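Local coordinates for superoxide reductase (Giardia intestinalis, PDB 4D7P) that reduces superoxide to hydrogen peroxide at a mononuclear iron centre, without producing dioxygen, in this protozoan parasite, at the interface of chains A and B. Numbering follows the deposited sequence. Chains: chain A/B, Superoxide reductase.

Contacts 1 and 2 belong to one two-fold symmetric interface between copies of the protein, the centres of their C-alpha atoms lying about 20 Å apart. They share Arg83 and Met39: in contact 1 the arginine comes from chain A and the methionine from chain B, in contact 2 the reverse. Strand 79-83 takes part in both: from both chains in contact 1, mainly through carbon contacts, and from chain B in contact 2, through backbone hydrogen bonding to loop 75-77 of chain A. The deposited assembly holds four copies, and superoxide reductases of this family are commonly dimers or tetramers, so this pairing may be biological.

Contact 1: the interface of chains A and B. Residues chain A 29, 82-83; chain B 39, 79.
Strand 79-83 of chain A, at its A:Phe82-A:Arg83 end, meets the start of the same strand in chain B, where B:Val79 lies, and a loop of chain B adds B:Met39. The protein is a single-iron superoxide reductase of the desulfoferrodoxin family, built on a beta-sandwich, and this patch joins two such sandwiches through mainly apolar contacts. B:Val79 divides its two methyls between targets. The methyl CG2 of B:Val79 turns to the strand backbone, 3.6 Å from the carbonyl carbon C of A:Phe82. It also touches CB of A:Arg83. CG1 of B:Val79, placed anti to its own carbonyl carbon (chi1 -57°), instead reaches the guanidinium, lying in its plane at the edge, 3.4 Å from NH1 of A:Arg83. A short beta-branched residue suits this place because its forked methyls fill the angle between the strand and the arginine side chain. The two side chains cross at about a right angle.

A:Arg83 bends at its third torsion (-121°), which carries the guanidinium back over A:His29 of strand 29-34. The imidazole atom ND1 of A:His29 sits over the centre of one guanidinium face, 3.2 Å above its plane, and should help to fix the rotation of that group. The carbonyl oxygen of A:Phe82 lies above one face of the imidazole, offset toward the rim. From the chain B loop, the methyl CE of B:Met39 approaches at 4.0 Å from NH1 of A:Arg83 and also touches CD. Methionine fits here because its flexible, unbranched chain, bent at its second and third torsions, can bring an apolar end against the arginine.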
# COMPACT_ATOMS: atom_id res chain seq x y z
N HIS A 29 -2.29 5.67 20.68
CA HIS A 29 -2.22 4.36 20.07
C HIS A 29 -3.61 3.82 19.76
O HIS A 29 -4.50 3.85 20.61
CB HIS A 29 -1.52 3.38 20.99
CG HIS A 29 -1.24 2.07 20.35
ND1 HIS A 29 -0.11 1.84 19.60
CD2 HIS A 29 -1.98 0.94 20.29
CE1 HIS A 29 -0.14 0.60 19.13
NE2 HIS A 29 -1.26 0.03 19.54
N PHE A 82 -2.14 1.73 14.75
CA PHE A 82 -1.56 3.00 14.37
C PHE A 82 -1.15 3.73 15.61
O PHE A 82 -1.58 3.39 16.72
CB PHE A 82 -2.56 3.84 13.59
CG PHE A 82 -3.04 3.19 12.34
CD1 PHE A 82 -3.99 2.20 12.38
CD2 PHE A 82 -2.53 3.57 11.11
CE1 PHE A 82 -4.44 1.59 11.22
CE2 PHE A 82 -2.97 2.98 9.95
CZ PHE A 82 -3.93 1.98 10.01
N ARG A 83 -0.31 4.74 15.45
CA ARG A 83 -0.02 5.60 16.57
C ARG A 83 -0.07 7.02 16.04
O ARG A 83 0.78 7.43 15.26
CB ARG A 83 1.32 5.27 17.19
CG ARG A 83 1.55 5.91 18.54
CD ARG A 83 2.68 5.24 19.28
NE ARG A 83 2.23 4.70 20.55
CZ ARG A 83 2.40 3.45 20.95
NH1 ARG A 83 3.03 2.58 20.17
NH2 ARG A 83 1.95 3.07 22.13
N MET B 39 11.37 5.38 19.91
CA MET B 39 10.54 5.45 18.72
C MET B 39 11.22 6.29 17.65
O MET B 39 11.60 7.43 17.91
CB MET B 39 9.17 6.03 19.04
CG MET B 39 8.20 5.96 17.88
SD MET B 39 7.53 4.30 17.59
CE MET B 39 6.64 4.01 19.12
N VAL B 79 4.53 2.03 14.12
CA VAL B 79 4.04 0.82 14.74
C VAL B 79 3.20 0.04 13.74
O VAL B 79 2.76 0.58 12.71
CB VAL B 79 3.17 1.13 15.98
CG1 VAL B 79 3.97 1.97 16.97
CG2 VAL B 79 1.94 1.89 15.56

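Contact 2: the interface of chains A and B. Residues chain A 39, 75-77; chain B 28, 83, 85.
With CG beside its backbone N (chi1 -55°) and the chain extended beyond it, A:Glu77 sends its carboxylate across to B:Asn28 and the aliphatic stem of B:Arg83, whose own CG stands anti to N (chi1 -167°). Here a loop of one desulfoferrodoxin-family subunit lies along the end of strand 79-83 and the following residues of the other. Backbone groups bond directly across the contact. A:Glu77 N donates to B:Arg83 O at 2.8 Å, within the carbonyl plane. B:Cys85 N gives a longer bond to A:Leu75 O at 3.2 Å, and this donor sits well above the carbonyl plane.

Water extends both links. Water 1 joins the carbonyl oxygen of A:Glu77, at 2.7 Å, to B:Arg83 N, and water 2 joins A:Leu75 O to B:Cys85 O. A:Leu75 O thus has both a backbone N-H and a water as partners.

Glutamate suits its position because one residue offers a backbone donor, a carbon stem and a distant acceptor. Its OE2 accepts from the amide nitrogen ND2 of B:Asn28 at 3.2 Å, on the anti side of the carboxylate, while it lies nearly in the amide plane. The two planes are turned 49° apart. The other amide atom, OD1 of B:Asn28, meets the rim of the B:Arg83 guanidinium, level with its plane, so asparagine can face both charged residues. That guanidinium stands nearly perpendicular to the carboxylate. OE2 of A:Glu77 remains 4.3 Å from NE of B:Arg83, so the opposite charges probably attract without direct contact.

A:Gly76, lacking a side chain, lets the sulfur of B:Cys85 pack against its backbone, with SG of B:Cys85 3.6 Å from CA of A:Gly76. SG, polarisable and on a short side chain, also touches CG of A:Glu77.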
# COMPACT_ATOMS: atom_id res chain seq x y z
N MET A 39 -14.09 -12.36 14.27
CA MET A 39 -13.08 -11.98 13.29
C MET A 39 -13.57 -12.31 11.89
O MET A 39 -13.95 -13.45 11.62
CB MET A 39 -11.77 -12.68 13.56
CG MET A 39 -10.64 -12.19 12.68
SD MET A 39 -9.98 -10.57 13.16
CE MET A 39 -9.33 -10.93 14.80
N LEU A 75 -3.53 -14.54 4.22
CA LEU A 75 -2.22 -14.64 4.87
C LEU A 75 -2.21 -13.97 6.24
O LEU A 75 -1.36 -14.27 7.09
CB LEU A 75 -1.14 -14.03 3.99
CG LEU A 75 -1.00 -14.76 2.65
CD1 LEU A 75 0.22 -14.27 1.88
CD2 LEU A 75 -0.95 -16.27 2.88
N GLY A 76 -3.16 -13.06 6.45
CA GLY A 76 -3.29 -12.39 7.72
C GLY A 76 -4.75 -12.09 7.99
O GLY A 76 -5.55 -11.92 7.06
N GLU A 77 -5.09 -12.00 9.27
CA GLU A 77 -6.43 -11.63 9.69
C GLU A 77 -6.55 -10.12 9.76
O GLU A 77 -5.52 -9.45 9.87
CB GLU A 77 -6.74 -12.26 11.05
CG GLU A 77 -6.55 -13.76 11.02
CD GLU A 77 -7.11 -14.42 12.25
OE1 GLU A 77 -8.34 -14.62 12.29
OE2 GLU A 77 -6.34 -14.73 13.17
N ASN B 28 -0.82 -15.89 17.49
CA ASN B 28 -0.47 -15.60 16.10
C ASN B 28 -0.50 -14.10 15.85
O ASN B 28 -0.33 -13.64 14.72
CB ASN B 28 -1.40 -16.34 15.13
CG ASN B 28 -2.82 -15.85 15.19
OD1 ASN B 28 -3.28 -15.37 16.23
ND2 ASN B 28 -3.53 -15.95 14.06
N ARG B 83 -1.89 -10.39 12.24
CA ARG B 83 -2.32 -11.61 12.87
C ARG B 83 -2.15 -12.70 11.85
O ARG B 83 -2.86 -12.76 10.85
CB ARG B 83 -3.76 -11.50 13.36
CG ARG B 83 -4.16 -12.61 14.31
CD ARG B 83 -5.42 -12.25 15.07
NE ARG B 83 -5.18 -12.26 16.50
CZ ARG B 83 -5.45 -11.26 17.32
NH1 ARG B 83 -5.98 -10.14 16.86
NH2 ARG B 83 -5.19 -11.38 18.62
N CYS B 85 -2.23 -15.83 9.73
CA CYS B 85 -3.03 -17.02 9.43
C CYS B 85 -2.18 -18.26 9.44
O CYS B 85 -1.06 -18.24 8.93
CB CYS B 85 -3.69 -16.88 8.06
SG CYS B 85 -4.93 -15.61 7.98
O HOH W 1 -2.80 -9.31 9.70
O HOH W 2 -0.48 -16.83 6.77